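Local coordinates for MGS-MChE2 (Uncultured bacterium, PDB 5JD6), which probably hydrolyses carboxylic esters, as an alpha/beta hydrolase fold esterase recovered from the metagenome of lagoon sediments, at residues E18-I24 with G46-P52; N84-N90 with V108-T114; H95-L99 with A179-M184; D220-Y224 with W248-R252. The contacts are given in a common frame with arbitrary orientation. Residues are numbered along the deposited sequence.

Contact 1: residues E18-I24 with G46-P52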
loop_
_atom_site.group_PDB
_atom_site.type_symbol
_atom_site.label_atom_id
_atom_site.label_comp_id
_atom_site.label_asym_id
_atom_site.label_seq_id
_atom_site.Cartn_x
_atom_site.Cartn_y
_atom_site.Cartn_z
ATOM N N GLU A 18 7.996 -12.444 -12.810
ATOM C CA GLU A 18 7.174 -13.184 -13.761
ATOM C C GLU A 18 6.007 -13.931 -13.114
ATOM O O GLU A 18 4.930 -14.034 -13.702
ATOM C CB GLU A 18 8.047 -14.173 -14.540
ATOM C CG GLU A 18 9.385 -13.600 -14.983
ATOM C CD GLU A 18 10.317 -14.644 -15.555
ATOM O OE1 GLU A 18 10.186 -15.832 -15.191
ATOM O OE2 GLU A 18 11.193 -14.271 -16.364
ATOM N N GLY A 19 6.220 -14.450 -11.909
ATOM C CA GLY A 19 5.238 -15.308 -11.267
ATOM C C GLY A 19 4.011 -14.607 -10.709
ATOM O O GLY A 19 3.378 -13.795 -11.385
ATOM N N THR A 20 3.673 -14.938 -9.466
ATOM C CA THR A 20 2.504 -14.376 -8.794
ATOM C C THR A 20 2.620 -12.861 -8.664
ATOM O O THR A 20 3.627 -12.352 -8.173
ATOM C CB THR A 20 2.316 -14.996 -7.395
ATOM O OG1 THR A 20 2.455 -16.420 -7.480
ATOM C CG2 THR A 20 0.946 -14.650 -6.829
ATOM N N PRO A 21 1.586 -12.132 -9.113
ATOM C CA PRO A 21 1.633 -10.666 -9.115
ATOM C C PRO A 21 1.478 -10.040 -7.731
ATOM O O PRO A 21 0.530 -10.344 -7.008
ATOM C CB PRO A 21 0.456 -10.283 -10.017
ATOM C CG PRO A 21 -0.498 -11.412 -9.878
ATOM C CD PRO A 21 0.350 -12.645 -9.728
ATOM N N ILE A 22 2.419 -9.173 -7.377
ATOM C CA ILE A 22 2.314 -8.358 -6.174
ATOM C C ILE A 22 2.169 -6.894 -6.568
ATOM O O ILE A 22 3.093 -6.300 -7.126
ATOM C CB ILE A 22 3.541 -8.519 -5.255
ATOM C CG1 ILE A 22 3.671 -9.965 -4.776
ATOM C CG2 ILE A 22 3.446 -7.573 -4.066
ATOM C CD1 ILE A 22 4.867 -10.200 -3.878
ATOM N N VAL A 23 1.004 -6.316 -6.288
ATOM C CA VAL A 23 0.760 -4.915 -6.608
ATOM C C VAL A 23 1.030 -4.035 -5.392
ATOM O O VAL A 23 0.436 -4.221 -4.330
ATOM C CB VAL A 23 -0.677 -4.687 -7.107
ATOM C CG1 VAL A 23 -0.900 -3.218 -7.424
ATOM C CG2 VAL A 23 -0.948 -5.546 -8.335
ATOM N N ILE A 24 1.933 -3.076 -5.563
ATOM C CA ILE A 24 2.395 -2.235 -4.468
ATOM C C ILE A 24 1.804 -0.829 -4.523
ATOM O O ILE A 24 1.891 -0.150 -5.544
ATOM C CB ILE A 24 3.930 -2.129 -4.472
ATOM C CG1 ILE A 24 4.554 -3.458 -4.048
ATOM C CG2 ILE A 24 4.392 -1.012 -3.558
ATOM C CD1 ILE A 24 6.066 -3.436 -4.019
ATOM N N GLY A 46 10.056 -15.907 -7.502
ATOM C CA GLY A 46 8.897 -16.382 -8.236
ATOM C C GLY A 46 7.682 -15.479 -8.136
ATOM O O GLY A 46 6.548 -15.947 -8.230
ATOM N N TYR A 47 7.914 -14.184 -7.948
ATOM C CA TYR A 47 6.815 -13.229 -7.838
ATOM C C TYR A 47 6.913 -12.109 -8.867
ATOM O O TYR A 47 7.998 -11.766 -9.331
ATOM C CB TYR A 47 6.764 -12.634 -6.430
ATOM C CG TYR A 47 6.414 -13.640 -5.361
ATOM C CD1 TYR A 47 5.090 -13.936 -5.066
ATOM C CD2 TYR A 47 7.407 -14.300 -4.651
ATOM C CE1 TYR A 47 4.765 -14.860 -4.091
ATOM C CE2 TYR A 47 7.092 -15.222 -3.673
ATOM C CZ TYR A 47 5.771 -15.499 -3.398
ATOM O OH TYR A 47 5.456 -16.419 -2.425
ATOM N N LYS A 48 5.764 -11.545 -9.219
ATOM C CA LYS A 48 5.708 -10.421 -10.139
ATOM C C LYS A 48 5.405 -9.142 -9.368
ATOM O O LYS A 48 4.319 -8.988 -8.813
ATOM C CB LYS A 48 4.649 -10.666 -11.212
ATOM C CG LYS A 48 4.784 -9.812 -12.457
ATOM C CD LYS A 48 3.740 -10.224 -13.480
ATOM C CE LYS A 48 3.954 -9.532 -14.810
ATOM N NZ LYS A 48 2.879 -9.870 -15.786
ATOM N N VAL A 49 6.369 -8.230 -9.323
ATOM C CA VAL A 49 6.195 -6.992 -8.572
ATOM C C VAL A 49 5.765 -5.846 -9.483
ATOM O O VAL A 49 6.452 -5.510 -10.446
ATOM C CB VAL A 49 7.483 -6.599 -7.829
ATOM C CG1 VAL A 49 7.261 -5.329 -7.022
ATOM C CG2 VAL A 49 7.934 -7.734 -6.922
ATOM N N LEU A 50 4.618 -5.253 -9.168
ATOM C CA LEU A 50 4.073 -4.150 -9.950
ATOM C C LEU A 50 3.837 -2.937 -9.062
ATOM O O LEU A 50 3.144 -3.028 -8.049
ATOM C CB LEU A 50 2.767 -4.564 -10.632
ATOM C CG LEU A 50 2.846 -5.738 -11.609
ATOM C CD1 LEU A 50 1.690 -6.699 -11.391
ATOM C CD2 LEU A 50 2.853 -5.235 -13.040
ATOM N N ILE A 51 4.417 -1.803 -9.438
ATOM C CA ILE A 51 4.234 -0.579 -8.667
ATOM C C ILE A 51 3.616 0.517 -9.525
ATOM O O ILE A 51 4.328 1.272 -10.184
ATOM C CB ILE A 51 5.562 -0.076 -8.075
ATOM C CG1 ILE A 51 6.344 -1.234 -7.456
ATOM C CG2 ILE A 51 5.305 1.010 -7.042
ATOM C CD1 ILE A 51 7.618 -0.809 -6.775
ATOM N N PRO A 52 2.276 0.601 -9.523
ATOM C CA PRO A 52 1.548 1.604 -10.305
ATOM C C PRO A 52 1.576 2.982 -9.661
ATOM O O PRO A 52 1.540 3.090 -8.434
ATOM C CB PRO A 52 0.125 1.050 -10.334
ATOM C CG PRO A 52 0.006 0.298 -9.056
ATOM C CD PRO A 52 1.364 -0.304 -8.802
#

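Contact 2: residues N84-N90 with V108-T114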
loop_
_atom_site.group_PDB
_atom_site.type_symbol
_atom_site.label_atom_id
_atom_site.label_comp_id
_atom_site.label_asym_id
_atom_site.label_seq_id
_atom_site.Cartn_x
_atom_site.Cartn_y
_atom_site.Cartn_z
ATOM N N ASN A 84 -6.763 -12.421 -9.631
ATOM C CA ASN A 84 -6.450 -12.106 -8.244
ATOM C C ASN A 84 -5.004 -11.641 -8.103
ATOM O O ASN A 84 -4.124 -12.091 -8.837
ATOM C CB ASN A 84 -6.707 -13.315 -7.342
ATOM C CG ASN A 84 -5.750 -14.460 -7.614
ATOM O OD1 ASN A 84 -5.315 -14.667 -8.747
ATOM N ND2 ASN A 84 -5.417 -15.211 -6.570
ATOM N N VAL A 85 -4.766 -10.731 -7.165
ATOM C CA VAL A 85 -3.421 -10.228 -6.909
ATOM C C VAL A 85 -3.121 -10.174 -5.418
ATOM O O VAL A 85 -4.002 -10.386 -4.585
ATOM C CB VAL A 85 -3.213 -8.813 -7.494
ATOM C CG1 VAL A 85 -3.260 -8.843 -9.012
ATOM C CG2 VAL A 85 -4.248 -7.848 -6.931
ATOM N N ILE A 86 -1.867 -9.889 -5.090
ATOM C CA ILE A 86 -1.476 -9.619 -3.716
ATOM C C ILE A 86 -1.233 -8.123 -3.552
ATOM O O ILE A 86 -0.416 -7.540 -4.265
ATOM C CB ILE A 86 -0.213 -10.403 -3.313
ATOM C CG1 ILE A 86 -0.491 -11.906 -3.347
ATOM C CG2 ILE A 86 0.255 -9.982 -1.930
ATOM C CD1 ILE A 86 0.699 -12.759 -2.963
ATOM N N LEU A 87 -1.956 -7.504 -2.625
ATOM C CA LEU A 87 -1.827 -6.069 -2.389
ATOM C C LEU A 87 -0.891 -5.758 -1.226
ATOM O O LEU A 87 -1.071 -6.256 -0.112
ATOM C CB LEU A 87 -3.194 -5.440 -2.124
ATOM C CG LEU A 87 -4.167 -5.363 -3.300
ATOM C CD1 LEU A 87 -5.398 -4.565 -2.905
ATOM C CD2 LEU A 87 -3.495 -4.752 -4.519
ATOM N N LEU A 88 0.106 -4.923 -1.500
ATOM C CA LEU A 88 1.030 -4.450 -0.480
ATOM C C LEU A 88 0.928 -2.932 -0.389
ATOM O O LEU A 88 1.128 -2.229 -1.380
ATOM C CB LEU A 88 2.460 -4.893 -0.804
ATOM C CG LEU A 88 3.627 -4.332 0.015
ATOM C CD1 LEU A 88 3.362 -4.421 1.507
ATOM C CD2 LEU A 88 4.909 -5.068 -0.341
ATOM N N GLY A 89 0.607 -2.427 0.798
ATOM C CA GLY A 89 0.368 -1.007 0.966
ATOM C C GLY A 89 1.065 -0.370 2.151
ATOM O O GLY A 89 1.198 -0.977 3.214
ATOM N N ASN A 90 1.505 0.869 1.958
ATOM C CA ASN A 90 2.145 1.653 3.009
ATOM C C ASN A 90 1.534 3.046 3.102
ATOM O O ASN A 90 1.178 3.637 2.082
ATOM C CB ASN A 90 3.649 1.754 2.754
ATOM C CG ASN A 90 4.314 2.831 3.588
ATOM O OD1 ASN A 90 4.681 3.888 3.076
ATOM N ND2 ASN A 90 4.469 2.569 4.881
ATOM N N VAL A 108 -8.576 -9.812 -4.730
ATOM C CA VAL A 108 -7.427 -9.789 -3.830
ATOM C C VAL A 108 -7.175 -11.140 -3.163
ATOM O O VAL A 108 -7.992 -11.619 -2.380
ATOM C CB VAL A 108 -7.601 -8.727 -2.733
ATOM C CG1 VAL A 108 -6.400 -8.728 -1.802
ATOM C CG2 VAL A 108 -7.803 -7.354 -3.357
ATOM N N GLN A 109 -6.030 -11.744 -3.471
ATOM C CA GLN A 109 -5.656 -13.026 -2.884
ATOM C C GLN A 109 -5.188 -12.854 -1.443
ATOM O O GLN A 109 -5.522 -13.656 -0.570
ATOM C CB GLN A 109 -4.560 -13.698 -3.715
ATOM C CG GLN A 109 -4.123 -15.052 -3.178
ATOM C CD GLN A 109 -3.077 -15.718 -4.049
ATOM O OE1 GLN A 109 -2.484 -15.087 -4.925
ATOM N NE2 GLN A 109 -2.843 -17.005 -3.813
ATOM N N ALA A 110 -4.410 -11.804 -1.202
ATOM C CA ALA A 110 -3.918 -11.499 0.136
ATOM C C ALA A 110 -3.626 -10.011 0.271
ATOM O O ALA A 110 -3.403 -9.319 -0.723
ATOM C CB ALA A 110 -2.674 -12.316 0.447
ATOM N N LEU A 111 -3.625 -9.528 1.507
ATOM C CA LEU A 111 -3.393 -8.117 1.782
ATOM C C LEU A 111 -2.232 -7.934 2.751
ATOM O O LEU A 111 -2.265 -8.443 3.870
ATOM C CB LEU A 111 -4.660 -7.474 2.349
ATOM C CG LEU A 111 -4.560 -6.030 2.843
ATOM C CD1 LEU A 111 -4.142 -5.102 1.714
ATOM C CD2 LEU A 111 -5.883 -5.586 3.448
ATOM N N VAL A 112 -1.201 -7.214 2.321
ATOM C CA VAL A 112 -0.063 -6.939 3.190
ATOM C C VAL A 112 -0.041 -5.467 3.581
ATOM O O VAL A 112 -0.046 -4.583 2.723
ATOM C CB VAL A 112 1.270 -7.317 2.523
ATOM C CG1 VAL A 112 2.406 -7.235 3.533
ATOM C CG2 VAL A 112 1.184 -8.711 1.920
ATOM N N ILE A 113 -0.019 -5.213 4.884
ATOM C CA ILE A 113 -0.125 -3.859 5.409
ATOM C C ILE A 113 1.053 -3.521 6.309
ATOM O O ILE A 113 1.483 -4.341 7.125
ATOM C CB ILE A 113 -1.439 -3.676 6.189
ATOM C CG1 ILE A 113 -2.617 -3.643 5.223
ATOM C CG2 ILE A 113 -1.421 -2.401 7.018
ATOM C CD1 ILE A 113 -3.941 -3.722 5.919
ATOM N N THR A 114 1.576 -2.312 6.149
ATOM C CA THR A 114 2.694 -1.857 6.958
ATOM C C THR A 114 2.738 -0.337 7.079
ATOM O O THR A 114 2.807 0.374 6.077
ATOM C CB THR A 114 4.034 -2.384 6.393
ATOM O OG1 THR A 114 5.129 -1.695 7.013
ATOM C CG2 THR A 114 4.098 -2.242 4.882
#

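Contact 3: residues H95-L99 with A179-M184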
loop_
_atom_site.group_PDB
_atom_site.type_symbol
_atom_site.label_atom_id
_atom_site.label_comp_id
_atom_site.label_asym_id
_atom_site.label_seq_id
_atom_site.Cartn_x
_atom_site.Cartn_y
_atom_site.Cartn_z
ATOM N N HIS A 95 -4.139 2.272 3.008
ATOM C CA HIS A 95 -5.546 2.640 3.120
ATOM C C HIS A 95 -6.268 2.377 1.800
ATOM O O HIS A 95 -7.390 1.867 1.790
ATOM C CB HIS A 95 -5.684 4.108 3.528
ATOM C CG HIS A 95 -7.054 4.479 4.001
ATOM N ND1 HIS A 95 -7.365 5.742 4.459
ATOM C CD2 HIS A 95 -8.195 3.756 4.093
ATOM C CE1 HIS A 95 -8.639 5.779 4.811
ATOM N NE2 HIS A 95 -9.164 4.588 4.598
ATOM N N ILE A 96 -5.617 2.722 0.691
ATOM C CA ILE A 96 -6.158 2.444 -0.635
ATOM C C ILE A 96 -6.336 0.944 -0.826
ATOM O O ILE A 96 -7.359 0.487 -1.337
ATOM C CB ILE A 96 -5.250 2.980 -1.760
ATOM C CG1 ILE A 96 -4.872 4.440 -1.510
ATOM C CG2 ILE A 96 -5.927 2.817 -3.113
ATOM C CD1 ILE A 96 -6.048 5.375 -1.454
ATOM N N ALA A 97 -5.324 0.186 -0.411
ATOM C CA ALA A 97 -5.345 -1.267 -0.520
ATOM C C ALA A 97 -6.477 -1.863 0.312
ATOM O O ALA A 97 -7.199 -2.744 -0.152
ATOM C CB ALA A 97 -4.007 -1.848 -0.091
ATOM N N LEU A 98 -6.621 -1.372 1.540
ATOM C CA LEU A 98 -7.693 -1.811 2.429
ATOM C C LEU A 98 -9.066 -1.584 1.810
ATOM O O LEU A 98 -9.896 -2.492 1.772
ATOM C CB LEU A 98 -7.604 -1.083 3.772
ATOM C CG LEU A 98 -6.687 -1.704 4.825
ATOM C CD1 LEU A 98 -6.157 -0.636 5.765
ATOM C CD2 LEU A 98 -7.424 -2.784 5.603
ATOM N N LEU A 99 -9.302 -0.369 1.326
ATOM C CA LEU A 99 -10.585 -0.025 0.729
ATOM C C LEU A 99 -10.852 -0.872 -0.508
ATOM O O LEU A 99 -11.983 -1.291 -0.750
ATOM C CB LEU A 99 -10.637 1.462 0.375
ATOM C CG LEU A 99 -11.986 1.960 -0.149
ATOM C CD1 LEU A 99 -13.112 1.561 0.792
ATOM C CD2 LEU A 99 -11.966 3.464 -0.344
ATOM N N ALA A 179 -10.018 10.517 3.423
ATOM C CA ALA A 179 -9.413 9.400 4.141
ATOM C C ALA A 179 -10.044 9.188 5.513
ATOM O O ALA A 179 -10.488 8.086 5.834
ATOM C CB ALA A 179 -7.912 9.615 4.280
ATOM N N ILE A 180 -10.084 10.246 6.317
ATOM C CA ILE A 180 -10.596 10.158 7.682
ATOM C C ILE A 180 -12.104 9.914 7.700
ATOM O O ILE A 180 -12.615 9.200 8.564
ATOM C CB ILE A 180 -10.271 11.434 8.482
ATOM C CG1 ILE A 180 -8.786 11.771 8.353
ATOM C CG2 ILE A 180 -10.649 11.260 9.945
ATOM C CD1 ILE A 180 -8.338 12.907 9.237
ATOM N N ARG A 181 -12.809 10.504 6.742
ATOM C CA ARG A 181 -14.243 10.276 6.592
ATOM C C ARG A 181 -14.517 8.802 6.316
ATOM O O ARG A 181 -15.534 8.254 6.742
ATOM C CB ARG A 181 -14.808 11.147 5.466
ATOM C CG ARG A 181 -16.257 10.866 5.100
ATOM C CD ARG A 181 -16.657 11.635 3.851
ATOM N NE ARG A 181 -17.924 11.170 3.295
ATOM C CZ ARG A 181 -18.406 11.550 2.116
ATOM N NH1 ARG A 181 -17.725 12.403 1.363
ATOM N NH2 ARG A 181 -19.567 11.074 1.688
ATOM N N HIS A 182 -13.573 8.194 5.622
ATOM C CA HIS A 182 -13.589 6.800 5.230
ATOM C C HIS A 182 -12.878 5.891 6.220
ATOM O O HIS A 182 -11.959 5.191 5.859
ATOM C CB HIS A 182 -12.904 6.735 3.882
ATOM C CG HIS A 182 -13.757 6.230 2.783
ATOM N ND1 HIS A 182 -13.805 6.842 1.557
ATOM C CD2 HIS A 182 -14.565 5.155 2.703
ATOM C CE1 HIS A 182 -14.622 6.174 0.770
ATOM N NE2 HIS A 182 -15.093 5.143 1.441
ATOM N N ASN A 183 -13.324 5.874 7.469
ATOM C CA ASN A 183 -12.686 5.041 8.484
ATOM C C ASN A 183 -12.915 3.560 8.207
ATOM O O ASN A 183 -13.985 3.167 7.742
ATOM C CB ASN A 183 -13.212 5.406 9.875
ATOM C CG ASN A 183 -12.288 4.952 10.989
ATOM O OD1 ASN A 183 -11.071 4.886 10.815
ATOM N ND2 ASN A 183 -12.863 4.640 12.143
ATOM N N MET A 184 -11.910 2.738 8.494
ATOM C CA MET A 184 -11.979 1.313 8.184
ATOM C C MET A 184 -12.448 0.468 9.364
ATOM O O MET A 184 -12.840 -0.683 9.182
ATOM C CB MET A 184 -10.615 0.811 7.703
ATOM C CG MET A 184 -10.233 1.312 6.324
ATOM S SD MET A 184 -11.404 0.771 5.064
ATOM C CE MET A 184 -11.228 2.081 3.861
#

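Contact 4: residues D220-Y224 with W248-R252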
loop_
_atom_site.group_PDB
_atom_site.type_symbol
_atom_site.label_atom_id
_atom_site.label_comp_id
_atom_site.label_asym_id
_atom_site.label_seq_id
_atom_site.Cartn_x
_atom_site.Cartn_y
_atom_site.Cartn_z
ATOM N N ASP A 220 -9.025 -12.604 9.815
ATOM C CA ASP A 220 -7.901 -13.451 9.431
ATOM C C ASP A 220 -6.658 -12.614 9.146
ATOM O O ASP A 220 -6.380 -12.270 7.998
ATOM C CB ASP A 220 -8.264 -14.296 8.208
ATOM C CG ASP A 220 -7.186 -15.299 7.848
ATOM O OD1 ASP A 220 -6.365 -15.638 8.727
ATOM O OD2 ASP A 220 -7.160 -15.752 6.684
ATOM N N ALA A 221 -5.910 -12.293 10.198
ATOM C CA ALA A 221 -4.725 -11.455 10.061
ATOM C C ALA A 221 -3.592 -11.903 10.982
ATOM O O ALA A 221 -3.829 -12.400 12.082
ATOM C CB ALA A 221 -5.077 -10.001 10.333
ATOM N N ASP A 222 -2.359 -11.721 10.519
ATOM C CA ASP A 222 -1.181 -12.038 11.318
ATOM C C ASP A 222 -0.327 -10.791 11.519
ATOM O O ASP A 222 -0.145 -9.998 10.595
ATOM C CB ASP A 222 -0.360 -13.146 10.657
ATOM C CG ASP A 222 -1.156 -14.421 10.460
ATOM O OD1 ASP A 222 -1.361 -15.153 11.452
ATOM O OD2 ASP A 222 -1.571 -14.694 9.314
ATOM N N LEU A 223 0.196 -10.623 12.729
ATOM C CA LEU A 223 0.941 -9.419 13.078
ATOM C C LEU A 223 2.401 -9.722 13.409
ATOM O O LEU A 223 2.695 -10.560 14.262
ATOM C CB LEU A 223 0.268 -8.712 14.256
ATOM C CG LEU A 223 0.881 -7.408 14.771
ATOM C CD1 LEU A 223 1.129 -6.432 13.633
ATOM C CD2 LEU A 223 -0.030 -6.785 15.815
ATOM N N TYR A 224 3.310 -9.032 12.724
ATOM C CA TYR A 224 4.742 -9.182 12.964
ATOM C C TYR A 224 5.397 -7.817 13.147
ATOM O O TYR A 224 5.086 -6.872 12.425
ATOM C CB TYR A 224 5.408 -9.937 11.813
ATOM C CG TYR A 224 4.714 -11.227 11.441
ATOM C CD1 TYR A 224 4.913 -12.384 12.183
ATOM C CD2 TYR A 224 3.861 -11.288 10.347
ATOM C CE1 TYR A 224 4.280 -13.566 11.847
ATOM C CE2 TYR A 224 3.223 -12.466 10.004
ATOM C CZ TYR A 224 3.437 -13.601 10.757
ATOM O OH TYR A 224 2.806 -14.777 10.421
ATOM N N TRP A 248 5.626 -15.622 5.509
ATOM C CA TRP A 248 4.175 -15.582 5.599
ATOM C C TRP A 248 3.563 -16.144 4.320
ATOM O O TRP A 248 2.550 -16.844 4.361
ATOM C CB TRP A 248 3.685 -14.156 5.852
ATOM C CG TRP A 248 2.214 -14.065 6.109
ATOM C CD1 TRP A 248 1.565 -14.363 7.272
ATOM C CD2 TRP A 248 1.204 -13.648 5.181
ATOM N NE1 TRP A 248 0.214 -14.157 7.125
ATOM C CE2 TRP A 248 -0.033 -13.717 5.852
ATOM C CE3 TRP A 248 1.229 -13.220 3.851
ATOM C CZ2 TRP A 248 -1.235 -13.374 5.236
ATOM C CZ3 TRP A 248 0.034 -12.881 3.241
ATOM C CH2 TRP A 248 -1.181 -12.961 3.934
ATOM N N PHE A 249 4.189 -15.837 3.186
ATOM C CA PHE A 249 3.758 -16.368 1.896
ATOM C C PHE A 249 3.884 -17.889 1.857
ATOM O O PHE A 249 3.005 -18.580 1.342
ATOM C CB PHE A 249 4.573 -15.750 0.754
ATOM C CG PHE A 249 4.166 -14.345 0.400
ATOM C CD1 PHE A 249 2.939 -13.838 0.800
ATOM C CD2 PHE A 249 5.008 -13.535 -0.345
ATOM C CE1 PHE A 249 2.563 -12.547 0.469
ATOM C CE2 PHE A 249 4.639 -12.243 -0.680
ATOM C CZ PHE A 249 3.415 -11.748 -0.272
ATOM N N LYS A 250 4.982 -18.399 2.405
ATOM C CA LYS A 250 5.256 -19.833 2.405
ATOM C C LYS A 250 4.223 -20.614 3.209
ATOM O O LYS A 250 3.806 -21.701 2.810
ATOM C CB LYS A 250 6.654 -20.104 2.962
ATOM C CG LYS A 250 7.782 -19.546 2.111
ATOM C CD LYS A 250 9.095 -19.545 2.877
ATOM C CE LYS A 250 10.219 -18.961 2.042
ATOM N NZ LYS A 250 11.443 -18.700 2.849
ATOM N N GLU A 251 3.815 -20.052 4.343
ATOM C CA GLU A 251 2.853 -20.706 5.223
ATOM C C GLU A 251 1.481 -20.863 4.583
ATOM O O GLU A 251 0.738 -21.785 4.911
ATOM C CB GLU A 251 2.705 -19.923 6.525
ATOM C CG GLU A 251 3.954 -19.865 7.370
ATOM C CD GLU A 251 3.753 -19.041 8.622
ATOM O OE1 GLU A 251 2.588 -18.770 8.980
ATOM O OE2 GLU A 251 4.760 -18.658 9.244
ATOM N N ARG A 252 1.148 -19.957 3.672
ATOM C CA ARG A 252 -0.204 -19.894 3.132
ATOM C C ARG A 252 -0.286 -20.210 1.646
ATOM O O ARG A 252 -1.377 -20.218 1.078
ATOM C CB ARG A 252 -0.798 -18.509 3.385
ATOM C CG ARG A 252 -1.115 -18.229 4.839
ATOM C CD ARG A 252 -1.737 -16.859 4.995
ATOM N NE ARG A 252 -2.318 -16.664 6.319
ATOM C CZ ARG A 252 -3.588 -16.916 6.617
ATOM N NH1 ARG A 252 -4.410 -17.378 5.683
ATOM N NH2 ARG A 252 -4.036 -16.707 7.846
HETATM O O HOH W 1 -0.010 -17.354 9.147
#

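Contact 1: residues E18-I24 with G46-P52
Gly46 has phi/psi of 93°/29°, where a side chain would jam against the preceding carbonyl, and its O accepts the first cross-strand bond, from Thr20 N at 3.3 Å. Next comes Tyr47: its ring meets Thr20 and Ile22 obliquely, with Ile22 CD1 3.9 Å from Tyr47 CD1, while its hydroxyl bonds to the carbonyl of Phe254. Lys48 pairs through both its own N and its own O: Lys48 N donates to Thr20 O at 2.5 Å and Lys48 O accepts from Ile22 N at a very short 2.4 Å; its ammonium leads away to the hydroxyl of Tyr82. The two strands run parallel, their axes 25° apart, and helix 36-41 connects them, so this is a beta-alpha-beta unit of the alpha/beta hydrolase sheet. Val49 shares a sheet face with Tyr47 and packs its CG1 3.7 Å from Ile24 CD1. With Leu50 the ladder resumes: Leu50 N reaches Ile22 O and Leu50 O receives Ile24 N, both at 2.8 Å. On the other face, Leu50 CD1 lies 4.0 Å from Pro21 CB and 4.2 Å from Val23 CG2. Ile51 CG1 then approaches Ile24 CB at 3.9 Å, and Pro52 CD sits 3.9 Å from Val23 CG1.

Contact 2: residues N84-N90 with V108-T114
Leu87 and Leu88 adopt different rotamers on opposite faces of the sheet. Leu87 (m, t) sends CD1 to within 3.7 Å of Val108 CG2, and its CB lies 4.0 Å from Leu111 CD1; Leu111 (t, p) brings its end back across the gap. Leu88 has the same t, p combination, which sets its CD1 3.6 Å from Val112 CG1 and 4.1 Å from Thr114 CG2. Ile86, m and t, is looser, with CG2 4.2 Å from Val112 CG2. The strands are parallel, 15° apart, and joined through helix 92-103 in a beta-alpha-beta unit in the interior of the alpha/beta hydrolase sheet. Backbone bonds alternate, for example Val112 N to Leu87 O at 2.6 Å and Gly89 N to Val112 O at 3.0 Å. A beta bulge shifts the register by one between Val85 and Ile86: Val85 pairs with Val108, Ile86 with Ala110, and Gln109 N still bonds Val85 O at 2.7 Å. Gly89 belongs to a GxSxG sequence consistent with a nucleophile elbow, whose probable nucleophile is the residue following Asn90. With chi1 at 165°, Asn90 directs ND2 to Thr114 O at 3.0 Å, and the same nitrogen makes a weak bond to the carbonyl of His231.

Contact 3: residues H95-L99 with A179-M184
His95 extends from its helix with chi1 at -165° and presents the edge of its imidazole to the end of helix 169-181. Its NE2 donates to His182 O at 3.1 Å with an N-H...O angle of 138°, while His95 CE1 lies 3.1 Å from Ala179 O, also near the ring plane. The accepting carbonyl belongs to the first residue beyond the helix to leave helical backbone angles, with phi/psi of -93°/59°. In the alpha/beta hydrolase fold the helix bearing His95 follows the probable nucleophile elbow; the His95 NE2 to His182 O bond ties it to the chain leaving helix 169-181. Met184 comes back toward it: its CE lies 3.3 Å from His95 NE2 and 3.6 Å from Leu99 CB, and its SD is 5.3 Å from the His95 ring centroid, at the edge. One turn on from His95, Leu99 CD2 covers a face of the His182 imidazole in a CH-pi contact, 4.1 Å from the centroid and 17° off the normal.

Contact 4: residues D220-Y224 with W248-R252
Asp220 begins a salt-bridge network that joins the edge strand of the alpha/beta hydrolase sheet to the C-terminal helix covering it. With chi1 at -174°, its carboxylate meets the edge of the Arg252 guanidinium: Asp220 OD1 lies 2.7 Å from Arg252 NH2 and Asp220 OD2 3.3 Å from Arg252 NH1. Both hydrogen bonds are weak, with angles of 128° and 125°, although the charges pair closely. Ala221 points away from the helix, as expected from the alternation of a strand. Asp222 then faces the helix again, and its OD2 is the shared acceptor of the contact. It takes a nearly straight hydrogen bond from Trp248 NE1, at 2.9 Å and 171°, and makes a longer salt bridge to Arg252 NH2 at 3.5 Å. Arg252 follows Trp248 by four residues, which brings Trp248 NE1 and Arg252 NH2 within reach of the same Asp222 OD2. Leu223 turns the other way, onto helix 208-217. Tyr224 completes the alternation; its ring and the five-membered ring of Trp248 meet obliquely, with centroids 5.9 Å apart and planes at 71°. The strand and helix axes run at 151°, with a closest approach of 11.9 Å, a gap spanned by these side chains. A water adds a further bridge, donating to Glu251 OE1 at 3.0 Å and, weakly, to Asp222 OD2 at 3.1 Å.

Contacts 1 and 2 are adjacent beta-alpha-beta units of one sheet, their centres 11 Å apart, and they meet where Val23 N approaches Ile86 O at 2.8 Å. Contact 4 reaches the same sheet at its edge strand 221-226; its helix 238-252 packs back across it, with Trp248 on Ala110 of contact 2 and Phe249 on Ile22 of contact 1. Contact 3 uses helix 92-103, the connection within contact 2, so the segments of these two alternate along the chain, with centres 14 Å apart. Contact 1 closes first in sequence and contact 4 last. Contacts 3 and 4 do not touch, their centres being 22 Å apart. Contact 2, whose centre lies closest to the centre of the folded chain, about 7 Å away, carries part of the probable nucleophile elbow.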